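Long-range contact in alcohol dehydrogenase, zinc-containing (PDB 1VJ0), which probably acts as a zinc-dependent oxidoreductase of the medium-chain dehydrogenase family, binding two zinc ions per chain: residues Q202-I214 against N231-L243. Sequence-based numbering, arbitrary orientation.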
loop_
_atom_site.group_PDB
_atom_site.type_symbol
_atom_site.label_atom_id
_atom_site.label_comp_id
_atom_site.label_asym_id
_atom_site.label_seq_id
_atom_site.Cartn_x
_atom_site.Cartn_y
_atom_site.Cartn_z
ATOM N N GLN A 202 9.559 12.988 19.054
ATOM C CA GLN A 202 10.555 12.980 20.152
ATOM C C GLN A 202 11.778 13.695 19.655
ATOM O O GLN A 202 12.433 13.200 18.720
ATOM C CB GLN A 202 10.934 11.553 20.563
ATOM C CG GLN A 202 9.780 10.668 20.958
ATOM C CD GLN A 202 10.208 9.244 21.196
ATOM O OE1 GLN A 202 10.494 8.505 20.241
ATOM N NE2 GLN A 202 10.312 8.855 22.477
ATOM N N GLY A 203 12.100 14.834 20.250
ATOM C CA GLY A 203 13.255 15.618 19.848
ATOM C C GLY A 203 12.799 16.878 19.143
ATOM O O GLY A 203 11.751 16.872 18.500
ATOM N N ALA A 204 13.523 17.979 19.369
ATOM C CA ALA A 204 13.176 19.292 18.810
ATOM C C ALA A 204 14.393 19.998 18.251
ATOM O O ALA A 204 14.580 21.210 18.440
ATOM C CB ALA A 204 12.520 20.132 19.882
ATOM N N GLY A 205 15.286 19.198 17.683
ATOM C CA GLY A 205 16.345 19.653 16.777
ATOM C C GLY A 205 15.759 19.798 15.386
ATOM O O GLY A 205 14.579 19.630 15.191
ATOM N N PRO A 206 16.556 20.150 14.398
ATOM C CA PRO A 206 16.010 20.373 13.027
ATOM C C PRO A 206 15.181 19.222 12.481
ATOM O O PRO A 206 14.136 19.442 11.830
ATOM C CB PRO A 206 17.266 20.576 12.181
ATOM C CG PRO A 206 18.200 21.237 13.135
ATOM C CD PRO A 206 17.973 20.534 14.502
ATOM N N LEU A 207 15.623 17.999 12.720
ATOM C CA LEU A 207 14.854 16.829 12.290
ATOM C C LEU A 207 13.446 16.817 12.867
ATOM O O LEU A 207 12.414 16.738 12.125
ATOM C CB LEU A 207 15.608 15.554 12.657
ATOM C CG LEU A 207 14.946 14.208 12.270
ATOM C CD1 LEU A 207 14.870 14.071 10.785
ATOM C CD2 LEU A 207 15.722 13.066 12.829
ATOM N N GLY A 208 13.361 16.890 14.201
ATOM C CA GLY A 208 12.051 16.889 14.860
ATOM C C GLY A 208 11.194 18.092 14.469
ATOM O O GLY A 208 9.961 17.978 14.262
ATOM N N LEU A 209 11.839 19.238 14.325
ATOM C CA LEU A 209 11.131 20.466 13.921
ATOM C C LEU A 209 10.597 20.466 12.478
ATOM O O LEU A 209 9.442 20.868 12.233
ATOM C CB LEU A 209 11.994 21.669 14.201
ATOM C CG LEU A 209 12.327 21.939 15.680
ATOM C CD1 LEU A 209 13.441 22.944 15.750
ATOM C CD2 LEU A 209 11.104 22.441 16.443
ATOM N N PHE A 210 11.364 19.961 11.534
ATOM C CA PHE A 210 10.815 19.702 10.196
ATOM C C PHE A 210 9.650 18.720 10.269
ATOM O O PHE A 210 8.667 18.909 9.565
ATOM C CB PHE A 210 11.896 19.176 9.216
ATOM C CG PHE A 210 12.527 20.231 8.400
ATOM C CD1 PHE A 210 13.610 20.958 8.881
ATOM C CD2 PHE A 210 12.042 20.505 7.124
ATOM C CE1 PHE A 210 14.185 21.944 8.103
ATOM C CE2 PHE A 210 12.631 21.454 6.353
ATOM C CZ PHE A 210 13.678 22.203 6.844
ATOM N N GLY A 211 9.763 17.704 11.135
ATOM C CA GLY A 211 8.676 16.740 11.416
ATOM C C GLY A 211 7.369 17.446 11.751
ATOM O O GLY A 211 6.303 17.040 11.286
ATOM N N VAL A 212 7.451 18.505 12.572
ATOM C CA VAL A 212 6.260 19.294 12.952
ATOM C C VAL A 212 5.568 19.870 11.714
ATOM O O VAL A 212 4.354 19.671 11.507
ATOM C CB VAL A 212 6.608 20.445 13.953
ATOM C CG1 VAL A 212 5.397 21.364 14.204
ATOM C CG2 VAL A 212 7.095 19.836 15.313
ATOM N N VAL A 213 6.330 20.552 10.869
ATOM C CA VAL A 213 5.802 21.158 9.657
ATOM C C VAL A 213 5.291 20.115 8.648
ATOM O O VAL A 213 4.229 20.306 8.031
ATOM C CB VAL A 213 6.865 22.100 9.047
ATOM C CG1 VAL A 213 6.466 22.626 7.677
ATOM C CG2 VAL A 213 7.155 23.237 10.006
ATOM N N ILE A 214 5.988 18.983 8.523
ATOM C CA ILE A 214 5.576 17.940 7.607
ATOM C C ILE A 214 4.304 17.344 8.143
ATOM O O ILE A 214 3.363 17.179 7.374
ATOM C CB ILE A 214 6.655 16.895 7.418
ATOM C CG1 ILE A 214 7.854 17.504 6.663
ATOM C CG2 ILE A 214 6.153 15.626 6.729
ATOM C CD1 ILE A 214 9.170 16.715 6.935
ATOM N N ASN A 231 13.351 26.505 24.988
ATOM C CA ASN A 231 13.490 27.326 23.782
ATOM C C ASN A 231 13.054 26.564 22.538
ATOM O O ASN A 231 12.357 27.088 21.668
ATOM C CB ASN A 231 14.948 27.757 23.580
ATOM C CG ASN A 231 15.381 28.829 24.521
ATOM O OD1 ASN A 231 16.576 29.153 24.564
ATOM N ND2 ASN A 231 14.435 29.441 25.274
ATOM N N ARG A 232 13.436 25.315 22.440
ATOM C CA ARG A 232 13.109 24.573 21.265
ATOM C C ARG A 232 11.686 24.126 21.240
ATOM O O ARG A 232 11.111 23.936 20.165
ATOM C CB ARG A 232 14.002 23.362 21.150
ATOM C CG ARG A 232 15.467 23.721 20.983
ATOM C CD ARG A 232 16.296 22.510 20.859
ATOM N NE ARG A 232 17.670 22.860 20.532
ATOM C CZ ARG A 232 18.503 22.032 19.952
ATOM N NH1 ARG A 232 18.075 20.820 19.619
ATOM N NH2 ARG A 232 19.756 22.410 19.698
ATOM N N LEU A 233 11.117 23.953 22.433
ATOM C CA LEU A 233 9.712 23.576 22.553
ATOM C C LEU A 233 8.842 24.763 22.196
ATOM O O LEU A 233 7.856 24.593 21.547
ATOM C CB LEU A 233 9.382 23.001 23.938
ATOM C CG LEU A 233 9.984 21.603 24.156
ATOM C CD1 LEU A 233 9.766 21.104 25.622
ATOM C CD2 LEU A 233 9.500 20.574 23.159
ATOM N N LYS A 234 9.251 25.955 22.591
ATOM C CA LYS A 234 8.576 27.187 22.175
ATOM C C LYS A 234 8.617 27.314 20.646
ATOM O O LYS A 234 7.616 27.558 20.021
ATOM C CB LYS A 234 9.230 28.380 22.850
ATOM C CG LYS A 234 8.492 29.638 22.682
ATOM C CD LYS A 234 9.040 30.735 23.616
ATOM N N LEU A 235 9.764 27.025 20.042
ATOM C CA LEU A 235 9.874 27.065 18.601
ATOM C C LEU A 235 8.929 26.044 17.967
ATOM O O LEU A 235 8.236 26.376 17.036
ATOM C CB LEU A 235 11.312 26.811 18.169
ATOM C CG LEU A 235 11.619 26.857 16.691
ATOM C CD1 LEU A 235 11.180 28.184 16.092
ATOM C CD2 LEU A 235 13.116 26.701 16.530
ATOM N N ALA A 236 8.850 24.831 18.514
ATOM C CA ALA A 236 7.974 23.809 17.975
ATOM C C ALA A 236 6.534 24.283 17.976
ATOM O O ALA A 236 5.848 24.084 16.989
ATOM C CB ALA A 236 8.085 22.516 18.753
ATOM N N GLU A 237 6.095 24.926 19.058
ATOM C CA GLU A 237 4.762 25.560 19.091
ATOM C C GLU A 237 4.572 26.649 18.044
ATOM O O GLU A 237 3.523 26.730 17.389
ATOM C CB GLU A 237 4.496 26.186 20.475
ATOM C CG GLU A 237 4.351 25.125 21.584
ATOM C CD GLU A 237 4.397 25.683 22.999
ATOM O OE1 GLU A 237 4.598 26.910 23.162
ATOM O OE2 GLU A 237 4.262 24.866 23.948
ATOM N N GLU A 238 5.565 27.509 17.905
ATOM C CA GLU A 238 5.511 28.552 16.889
ATOM C C GLU A 238 5.399 28.037 15.451
ATOM O O GLU A 238 4.861 28.752 14.594
ATOM C CB GLU A 238 6.718 29.433 17.012
ATOM C CG GLU A 238 6.614 30.296 18.255
ATOM C CD GLU A 238 7.781 31.221 18.456
ATOM O OE1 GLU A 238 8.741 31.172 17.638
ATOM O OE2 GLU A 238 7.713 32.000 19.430
ATOM N N ILE A 239 5.869 26.829 15.164
ATOM C CA ILE A 239 5.814 26.318 13.763
ATOM C C ILE A 239 4.731 25.250 13.573
ATOM O O ILE A 239 4.650 24.614 12.501
ATOM C CB ILE A 239 7.190 25.832 13.239
ATOM C CG1 ILE A 239 7.654 24.573 13.961
ATOM C CG2 ILE A 239 8.277 26.964 13.293
ATOM C CD1 ILE A 239 9.010 24.139 13.546
ATOM N N GLY A 240 3.946 25.000 14.616
ATOM C CA GLY A 240 2.651 24.336 14.473
ATOM C C GLY A 240 2.316 23.212 15.439
ATOM O O GLY A 240 1.283 22.603 15.281
ATOM N N ALA A 241 3.197 22.888 16.395
ATOM C CA ALA A 241 2.863 21.878 17.411
ATOM C C ALA A 241 1.644 22.318 18.239
ATOM O O ALA A 241 1.558 23.486 18.685
ATOM C CB ALA A 241 4.071 21.606 18.320
ATOM N N ASP A 242 0.726 21.388 18.503
ATOM C CA ASP A 242 -0.438 21.661 19.361
ATOM C C ASP A 242 -0.099 21.578 20.855
ATOM O O ASP A 242 -0.766 22.180 21.671
ATOM C CB ASP A 242 -1.552 20.636 19.077
ATOM C CG ASP A 242 -2.065 20.713 17.648
ATOM O OD1 ASP A 242 -2.684 21.743 17.317
ATOM O OD2 ASP A 242 -1.918 19.812 16.819
ATOM N N LEU A 243 0.884 20.753 21.196
ATOM C CA LEU A 243 1.280 20.541 22.584
ATOM C C LEU A 243 2.721 20.213 22.603
ATOM O O LEU A 243 3.221 19.512 21.701
ATOM C CB LEU A 243 0.519 19.338 23.154
ATOM C CG LEU A 243 0.805 18.921 24.593
ATOM C CD1 LEU A 243 0.391 20.001 25.563
ATOM C CD2 LEU A 243 0.111 17.611 24.941
#
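The first torsions of Leu209 and Ile239 turn their side chains toward each other's segment. In Leu209, CG sits beside the backbone N (chi1 -64°), which sends both methyls toward helix 231-238. In Ile239, CG1 lies between the backbone N and the carbonyl carbon (chi1 68°). The chain then runs extended, and Ile239 CD1 rests against Leu209 O at 3.6 Å and also touches Leu209 CB. The two methyls of Leu209 divide the work. Leu209 CD2 packs on Ala236, 3.7 Å from Ala236 CA, and Leu209 CD1 meets CD2 of Leu235, the two leucine side chains crossing at about a right angle. One turn on, Val212 CG1 packs against the turn after helix 231-238, 3.5 Å from Ala241 N and close to Ile239 O. Val213 CG2 lies across the Ile239 side chain. Helix 231-238 ends in a Schellman motif, with Gly240 at positive phi. There, Ala241 N bonds to Ala236 O, and Gly240 N to Glu237 O.

At the other end, Arg232 runs extended from CG to NE past the Ala204 carbonyl. Arg232 CD is 3.2 Å from Ala204 O, and Arg232 NH1 lies 3.5 Å from Gly205 CA. The CB atoms of Ala204 and Arg232 also touch.

The helices run nearly parallel, at 21°, along one side of the parallel sheet of a Rossmann-type domain. Gly203, Gly205 and Gly208 fit its GxGxxG turn, consistent with dinucleotide binding. Strand 222-227 links the helices and receives Val212 and Leu233 on Val225.

No hydrogen bond joins the two segments. They are held mainly by van der Waals packing, with the arginine chain lying over a carbonyl at one end. Ala204 O, buried without a hydrogen-bond partner, probably gains some electrostatic benefit from the nearby arginine charge.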